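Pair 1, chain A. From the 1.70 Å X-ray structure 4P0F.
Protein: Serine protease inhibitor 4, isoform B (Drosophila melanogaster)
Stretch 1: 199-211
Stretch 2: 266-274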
# COMPACT_ATOMS: atom_id res chain seq x y z
N VAL A 199 10.89 23.08 -9.18
CA VAL A 199 11.37 21.80 -8.67
C VAL A 199 12.18 21.07 -9.74
O VAL A 199 12.01 21.31 -10.93
CB VAL A 199 10.19 20.90 -8.22
CG1 VAL A 199 9.38 21.60 -7.14
CG2 VAL A 199 9.31 20.53 -9.40
N PRO A 200 13.06 20.15 -9.32
CA PRO A 200 13.84 19.39 -10.31
C PRO A 200 12.96 18.54 -11.20
O PRO A 200 12.19 17.71 -10.70
CB PRO A 200 14.74 18.51 -9.44
CG PRO A 200 14.03 18.41 -8.13
CD PRO A 200 13.37 19.73 -7.94
N MET A 201 13.07 18.77 -12.51
CA MET A 201 12.32 18.03 -13.52
C MET A 201 13.25 17.20 -14.38
O MET A 201 14.16 17.73 -15.02
CB MET A 201 11.52 18.98 -14.42
CG MET A 201 10.40 19.68 -13.73
SD MET A 201 9.04 18.53 -13.43
CE MET A 201 7.82 19.70 -12.84
N MET A 202 13.01 15.90 -14.38
CA MET A 202 13.78 14.96 -15.18
C MET A 202 13.17 14.89 -16.56
O MET A 202 11.95 14.89 -16.69
CB MET A 202 13.79 13.59 -14.52
CG MET A 202 14.07 13.67 -13.03
SD MET A 202 14.20 12.08 -12.21
CE MET A 202 12.53 11.44 -12.36
N SER A 203 14.02 14.82 -17.58
CA SER A 203 13.58 14.85 -18.98
C SER A 203 14.07 13.63 -19.74
O SER A 203 15.26 13.29 -19.67
CB SER A 203 14.11 16.11 -19.71
OG SER A 203 13.54 17.30 -19.21
N LEU A 204 13.19 13.03 -20.53
CA LEU A 204 13.57 11.86 -21.30
C LEU A 204 12.66 11.69 -22.50
O LEU A 204 11.45 11.84 -22.39
CB LEU A 204 13.50 10.63 -20.39
CG LEU A 204 13.88 9.25 -20.89
CD1 LEU A 204 15.32 9.19 -21.35
CD2 LEU A 204 13.62 8.24 -19.78
N LYS A 205 13.26 11.41 -23.66
CA LYS A 205 12.50 11.03 -24.85
C LYS A 205 12.71 9.55 -25.15
O LYS A 205 13.84 9.11 -25.37
CB LYS A 205 12.89 11.88 -26.05
CG LYS A 205 12.63 13.36 -25.85
CD LYS A 205 12.98 14.17 -27.10
CE LYS A 205 12.79 15.66 -26.86
NZ LYS A 205 13.84 16.22 -25.96
N GLU A 206 11.62 8.80 -25.14
CA GLU A 206 11.67 7.36 -25.35
C GLU A 206 10.31 6.88 -25.86
O GLU A 206 9.33 7.63 -25.79
CB GLU A 206 12.01 6.62 -24.05
CG GLU A 206 13.44 6.71 -23.54
CD GLU A 206 14.41 5.83 -24.30
OE1 GLU A 206 13.96 5.04 -25.16
OE2 GLU A 206 15.62 5.92 -24.02
N ARG A 207 10.26 5.67 -26.39
CA ARG A 207 8.99 5.00 -26.63
C ARG A 207 8.51 4.43 -25.31
O ARG A 207 9.23 3.66 -24.67
CB ARG A 207 9.11 3.89 -27.67
CG ARG A 207 9.10 4.37 -29.11
CD ARG A 207 9.21 3.21 -30.08
NE ARG A 207 7.94 2.51 -30.29
CZ ARG A 207 7.02 2.86 -31.19
NH1 ARG A 207 7.20 3.92 -31.97
NH2 ARG A 207 5.90 2.16 -31.31
N PHE A 208 7.31 4.83 -24.90
CA PHE A 208 6.67 4.31 -23.71
C PHE A 208 5.25 3.92 -24.07
O PHE A 208 4.70 4.42 -25.05
CB PHE A 208 6.61 5.34 -22.59
CG PHE A 208 7.95 5.68 -21.99
CD1 PHE A 208 8.66 4.74 -21.27
CD2 PHE A 208 8.45 6.96 -22.10
CE1 PHE A 208 9.88 5.06 -20.69
CE2 PHE A 208 9.66 7.30 -21.51
CZ PHE A 208 10.37 6.34 -20.81
N ARG A 209 4.66 3.05 -23.27
CA ARG A 209 3.24 2.78 -23.34
C ARG A 209 2.47 4.00 -22.83
O ARG A 209 2.72 4.48 -21.73
CB ARG A 209 2.88 1.55 -22.52
CG ARG A 209 3.49 0.27 -23.04
CD ARG A 209 2.97 -0.92 -22.27
NE ARG A 209 1.54 -1.13 -22.48
CZ ARG A 209 0.81 -1.99 -21.78
NH1 ARG A 209 1.38 -2.72 -20.83
NH2 ARG A 209 -0.49 -2.12 -22.04
N TYR A 210 1.55 4.48 -23.66
CA TYR A 210 0.89 5.76 -23.48
C TYR A 210 -0.58 5.60 -23.83
O TYR A 210 -0.92 4.80 -24.69
CB TYR A 210 1.54 6.85 -24.36
CG TYR A 210 0.64 8.04 -24.61
CD1 TYR A 210 -0.23 8.06 -25.69
CD2 TYR A 210 0.63 9.13 -23.74
CE1 TYR A 210 -1.07 9.11 -25.91
CE2 TYR A 210 -0.22 10.20 -23.96
CZ TYR A 210 -1.07 10.19 -25.05
OH TYR A 210 -1.93 11.23 -25.31
N ALA A 211 -1.45 6.37 -23.19
CA ALA A 211 -2.83 6.45 -23.64
C ALA A 211 -3.43 7.82 -23.41
O ALA A 211 -3.22 8.46 -22.38
CB ALA A 211 -3.70 5.38 -22.96
N LYS A 266 6.29 7.30 -29.23
CA LYS A 266 7.37 8.19 -28.81
C LYS A 266 6.81 9.32 -27.96
O LYS A 266 5.87 10.01 -28.36
CB LYS A 266 8.11 8.75 -30.03
CG LYS A 266 8.76 7.67 -30.88
CD LYS A 266 9.55 8.26 -32.05
CE LYS A 266 10.09 7.17 -32.95
NZ LYS A 266 11.24 7.64 -33.78
N VAL A 267 7.39 9.49 -26.77
CA VAL A 267 6.94 10.50 -25.82
C VAL A 267 8.11 11.34 -25.33
O VAL A 267 9.19 10.82 -25.09
CB VAL A 267 6.24 9.84 -24.61
CG1 VAL A 267 5.90 10.88 -23.54
CG2 VAL A 267 4.99 9.12 -25.07
N ALA A 268 7.87 12.65 -25.21
CA ALA A 268 8.78 13.56 -24.52
C ALA A 268 8.25 13.73 -23.11
O ALA A 268 7.21 14.36 -22.89
CB ALA A 268 8.88 14.89 -25.24
N LEU A 269 8.95 13.11 -22.17
CA LEU A 269 8.52 13.04 -20.79
C LEU A 269 9.25 14.05 -19.92
O LEU A 269 10.46 14.21 -20.04
CB LEU A 269 8.78 11.63 -20.25
CG LEU A 269 8.62 11.39 -18.75
CD1 LEU A 269 7.18 11.61 -18.31
CD2 LEU A 269 9.09 9.98 -18.41
N LYS A 270 8.50 14.73 -19.05
CA LYS A 270 9.11 15.47 -17.94
C LYS A 270 8.44 15.02 -16.65
O LYS A 270 7.22 15.03 -16.53
CB LYS A 270 8.99 16.99 -18.12
CG LYS A 270 9.85 17.53 -19.25
CD LYS A 270 9.59 19.01 -19.48
CE LYS A 270 10.87 19.75 -19.79
NZ LYS A 270 11.53 19.29 -21.04
N LEU A 271 9.26 14.62 -15.68
CA LEU A 271 8.78 14.05 -14.43
C LEU A 271 9.55 14.65 -13.26
O LEU A 271 10.77 14.72 -13.33
CB LEU A 271 8.94 12.53 -14.43
CG LEU A 271 8.37 11.76 -13.25
CD1 LEU A 271 6.85 11.84 -13.26
CD2 LEU A 271 8.83 10.33 -13.32
N PRO A 272 8.86 15.08 -12.20
CA PRO A 272 9.62 15.59 -11.05
C PRO A 272 10.43 14.51 -10.37
O PRO A 272 10.00 13.36 -10.29
CB PRO A 272 8.53 16.12 -10.10
CG PRO A 272 7.26 16.17 -10.90
CD PRO A 272 7.40 15.14 -11.97
N ARG A 273 11.61 14.89 -9.89
CA ARG A 273 12.38 14.07 -8.98
C ARG A 273 11.81 14.33 -7.59
O ARG A 273 12.03 15.40 -7.02
CB ARG A 273 13.88 14.43 -9.07
CG ARG A 273 14.82 13.54 -8.27
CD ARG A 273 16.30 13.88 -8.53
NE ARG A 273 16.65 15.19 -7.99
CZ ARG A 273 17.53 16.03 -8.53
NH1 ARG A 273 18.17 15.75 -9.66
NH2 ARG A 273 17.76 17.18 -7.91
N PHE A 274 11.05 13.38 -7.06
CA PHE A 274 10.30 13.65 -5.83
C PHE A 274 10.34 12.49 -4.85
O PHE A 274 10.70 11.37 -5.20
CB PHE A 274 8.84 14.00 -6.17
CG PHE A 274 7.98 12.81 -6.54
CD1 PHE A 274 7.90 12.36 -7.84
CD2 PHE A 274 7.21 12.17 -5.57
CE1 PHE A 274 7.09 11.28 -8.18
CE2 PHE A 274 6.41 11.08 -5.90
CZ PHE A 274 6.35 10.64 -7.21

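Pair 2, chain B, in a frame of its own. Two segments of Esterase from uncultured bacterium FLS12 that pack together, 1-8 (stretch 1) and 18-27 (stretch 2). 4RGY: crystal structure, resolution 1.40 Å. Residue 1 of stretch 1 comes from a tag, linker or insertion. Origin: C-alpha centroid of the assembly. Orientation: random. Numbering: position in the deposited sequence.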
# COMPACT_ATOMS: atom_id res chain seq x y z
N HIS B 1 3.58 -17.93 -9.35
CA HIS B 1 3.29 -16.56 -8.94
C HIS B 1 2.49 -16.52 -7.65
O HIS B 1 1.56 -17.31 -7.46
CB HIS B 1 2.56 -15.79 -10.05
CG HIS B 1 3.39 -15.58 -11.27
ND1 HIS B 1 4.44 -14.69 -11.31
CD2 HIS B 1 3.33 -16.15 -12.50
CE1 HIS B 1 4.99 -14.71 -12.51
NE2 HIS B 1 4.33 -15.59 -13.25
N MET B 2 2.86 -15.60 -6.77
CA MET B 2 2.07 -15.32 -5.59
C MET B 2 1.49 -13.92 -5.75
O MET B 2 2.14 -13.01 -6.26
CB MET B 2 2.93 -15.37 -4.32
CG MET B 2 3.66 -16.69 -4.08
SD MET B 2 2.61 -17.96 -3.37
CE MET B 2 2.12 -17.20 -1.82
N ALA B 3 0.24 -13.77 -5.34
CA ALA B 3 -0.40 -12.47 -5.32
C ALA B 3 -0.24 -11.91 -3.90
O ALA B 3 -0.43 -12.64 -2.91
CB ALA B 3 -1.85 -12.60 -5.69
N LEU B 4 0.08 -10.62 -3.81
CA LEU B 4 0.29 -9.93 -2.54
C LEU B 4 -0.87 -8.99 -2.23
O LEU B 4 -1.28 -8.21 -3.08
CB LEU B 4 1.60 -9.13 -2.61
CG LEU B 4 1.93 -8.22 -1.43
CD1 LEU B 4 2.24 -9.03 -0.21
CD2 LEU B 4 3.09 -7.29 -1.76
N PHE B 5 -1.39 -9.08 -1.01
CA PHE B 5 -2.52 -8.25 -0.62
C PHE B 5 -2.18 -7.47 0.62
O PHE B 5 -1.83 -8.05 1.66
CB PHE B 5 -3.76 -9.10 -0.36
CG PHE B 5 -4.16 -9.93 -1.53
CD1 PHE B 5 -3.59 -11.18 -1.75
CD2 PHE B 5 -5.10 -9.47 -2.44
CE1 PHE B 5 -3.94 -11.94 -2.85
CE2 PHE B 5 -5.47 -10.23 -3.53
CZ PHE B 5 -4.89 -11.47 -3.75
N GLN B 6 -2.31 -6.15 0.54
CA GLN B 6 -2.28 -5.32 1.72
C GLN B 6 -3.74 -5.02 2.05
O GLN B 6 -4.47 -4.44 1.24
CB GLN B 6 -1.48 -4.05 1.47
CG GLN B 6 -0.01 -4.32 1.12
CD GLN B 6 0.81 -4.92 2.26
OE1 GLN B 6 0.38 -4.94 3.42
NE2 GLN B 6 2.00 -5.41 1.93
N CYS B 7 -4.16 -5.45 3.23
CA CYS B 7 -5.57 -5.47 3.59
C CYS B 7 -5.82 -4.52 4.74
O CYS B 7 -5.26 -4.71 5.83
CB CYS B 7 -5.97 -6.88 4.04
SG CYS B 7 -5.35 -8.24 3.01
N ASP B 8 -6.68 -3.53 4.52
CA ASP B 8 -7.08 -2.61 5.57
C ASP B 8 -8.54 -2.89 5.90
O ASP B 8 -9.44 -2.61 5.10
CB ASP B 8 -6.89 -1.17 5.11
CG ASP B 8 -5.46 -0.87 4.76
OD1 ASP B 8 -4.58 -1.29 5.52
OD2 ASP B 8 -5.22 -0.24 3.71
N THR B 18 -7.51 -1.79 11.17
CA THR B 18 -6.14 -2.27 11.23
C THR B 18 -5.77 -2.91 9.89
O THR B 18 -6.51 -2.77 8.91
CB THR B 18 -5.97 -3.20 12.46
OG1 THR B 18 -4.59 -3.56 12.62
CG2 THR B 18 -6.83 -4.45 12.29
N SER B 19 -4.62 -3.56 9.83
CA SER B 19 -4.10 -4.05 8.57
C SER B 19 -3.46 -5.42 8.70
O SER B 19 -3.01 -5.79 9.78
CB SER B 19 -3.04 -3.09 8.03
OG SER B 19 -3.60 -1.80 7.84
N MET B 20 -3.43 -6.17 7.61
CA MET B 20 -2.62 -7.38 7.53
C MET B 20 -2.07 -7.53 6.12
O MET B 20 -2.58 -6.91 5.17
CB MET B 20 -3.45 -8.62 7.89
CG MET B 20 -4.56 -8.94 6.91
SD MET B 20 -5.40 -10.44 7.42
CE MET B 20 -6.90 -10.32 6.44
N THR B 21 -1.02 -8.33 5.98
CA THR B 21 -0.47 -8.66 4.67
C THR B 21 -0.76 -10.12 4.41
O THR B 21 -0.55 -10.96 5.28
CB THR B 21 1.05 -8.47 4.67
OG1 THR B 21 1.35 -7.12 5.06
CG2 THR B 21 1.64 -8.75 3.31
N VAL B 22 -1.25 -10.43 3.22
CA VAL B 22 -1.56 -11.81 2.84
C VAL B 22 -0.88 -12.13 1.52
O VAL B 22 -0.92 -11.34 0.58
CB VAL B 22 -3.09 -12.03 2.73
CG1 VAL B 22 -3.41 -13.38 2.13
CG2 VAL B 22 -3.75 -11.88 4.10
N ILE B 23 -0.26 -13.30 1.44
CA ILE B 23 0.19 -13.78 0.14
C ILE B 23 -0.54 -15.07 -0.22
O ILE B 23 -0.69 -15.96 0.62
CB ILE B 23 1.71 -13.93 0.03
CG1 ILE B 23 2.28 -14.67 1.22
CG2 ILE B 23 2.37 -12.56 -0.06
CD1 ILE B 23 3.80 -14.84 1.15
N LEU B 24 -1.02 -15.12 -1.46
CA LEU B 24 -1.84 -16.23 -1.96
C LEU B 24 -1.19 -16.80 -3.19
O LEU B 24 -0.72 -16.05 -4.04
CB LEU B 24 -3.20 -15.71 -2.42
CG LEU B 24 -4.46 -15.59 -1.58
CD1 LEU B 24 -5.64 -15.30 -2.51
CD2 LEU B 24 -4.70 -16.86 -0.76
N PRO B 25 -1.20 -18.13 -3.33
CA PRO B 25 -0.81 -18.69 -4.62
C PRO B 25 -1.81 -18.29 -5.69
O PRO B 25 -3.01 -18.23 -5.42
CB PRO B 25 -0.88 -20.20 -4.37
CG PRO B 25 -0.81 -20.36 -2.86
CD PRO B 25 -1.52 -19.16 -2.33
N GLN B 26 -1.31 -17.99 -6.89
CA GLN B 26 -2.19 -17.72 -8.03
C GLN B 26 -2.47 -19.00 -8.81
O GLN B 26 -1.58 -19.82 -9.00
CB GLN B 26 -1.56 -16.69 -8.98
CG GLN B 26 -1.70 -15.27 -8.51
CD GLN B 26 -1.30 -14.26 -9.57
OE1 GLN B 26 -1.68 -14.36 -10.74
NE2 GLN B 26 -0.52 -13.28 -9.17
N GLU B 27 -3.71 -19.18 -9.25
CA GLU B 27 -4.09 -20.36 -10.02
C GLU B 27 -3.46 -20.33 -11.41
O GLU B 27 -3.08 -19.27 -11.90
CB GLU B 27 -5.61 -20.46 -10.14
CG GLU B 27 -6.33 -20.56 -8.80
CD GLU B 27 -7.77 -21.01 -8.94
OE1 GLU B 27 -8.00 -22.09 -9.52
OE2 GLU B 27 -8.68 -20.28 -8.48

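Pairs 1 and 2 are both two antiparallel strands hydrogen-bonded edge to edge, with N-to-C directions 151° apart in pair 1 and 157° in pair 2. The backbone atoms of 14 central residues superpose with an RMSD of 0.5 Å. Because main-chain amides and carbonyls make the ladder, it tolerates very different side chains. Met202(A) N donates to Leu271(A) O at 2.7 Å, and at the matching place Ala3(B) N donates to Leu24(B) O at 2.8 Å; the return bonds, Leu271(A) N to Met202(A) O and Leu24(B) N to Ala3(B) O, are both 2.9 Å. Between these narrow rings the carbonyls also receive CA-H...O contacts, as from Lys270(A) CA to Met202(A) O at 3.2 Å and from Ile23(B) CA to Ala3(B) O at 3.3 Å.

The closest likeness is at one end. Met201(A) matches Met2(B), and Pro272(A) matches Pro25(B). Proline lacks an amide hydrogen, but each sits in a non-hydrogen-bonded pair, where the ladder asks for none. The flexible methionine lies against it: Met201(A) SD is 3.9 Å from Pro272(A) CG, and Met2(B) CE is 4.2 Å from Pro25(B) CD. Met2(B) CE also reaches Ile23(B) CB at 3.8 Å. Just beyond, Arg273(A) N donates to Pro200(A) O and its match Gln26(B) N to His1(B) O, both at 3.0 Å. Pro200(A) CB lies over one face of the Arg273(A) guanidinium, 3.6 Å from Arg273(A) NH2; the matching His1(B) comes from an expression tag.

On the face carrying Met202(A), Leu204(A), Leu269(A) and Leu271(A), apolar bulk is distributed differently in the two pairs. Leu271(A) and Leu24(B) match, their side-chain centres 0.8 Å apart. In pair 1 the long Met202(A) packs its CE 4.0 Å from Leu271(A) CD2. Its counterpart, Ala3(B), has only a methyl group, and Leu24(B) instead meets the next residue on that face of the strand, the aromatic Phe5(B), whose CE1 lies 3.8 Å from Leu24(B) CD1. Phe5(B) matches Leu204(A), whose side chain makes no close contact with the opposing stretch. Leu269(A) CD2 lies 4.1 Å from Phe208(A) CE2. Val22(B), the match of Leu269(A), is beta-branched and compact; its CG2 lies 4.1 Å from Cys7(B) SG.

Farther along, Val267(A) matches Met20(B), and both are buried. Met20(B) CG lies 3.8 Å from Cys7(B) CB. Cys7(B), small and apolar enough for a buried site, occupies the position of the partly exposed Glu206(A), a setting where a charged residue is acceptable.

The other face differs more in chemistry. Ser203(A) and Lys270(A) make a weak hydrogen bond, NZ to OG at 3.4 Å, the lysine chain reaching across to a small hydroxyl. Their counterparts, Leu4(B) and Ile23(B), are buried and purely apolar, with Leu4(B) CD1 3.5 Å from Ile23(B) CG2. Next to them, Lys205(A) lays its CG 4.1 Å from Ala268(A) CB, its aliphatic part against the methyl group. Gln6(B) and Thr21(B) stand there in pair 2, and polar atoms meet instead: Gln6(B) OE1 and Thr21(B) OG1 are 2.9 Å apart.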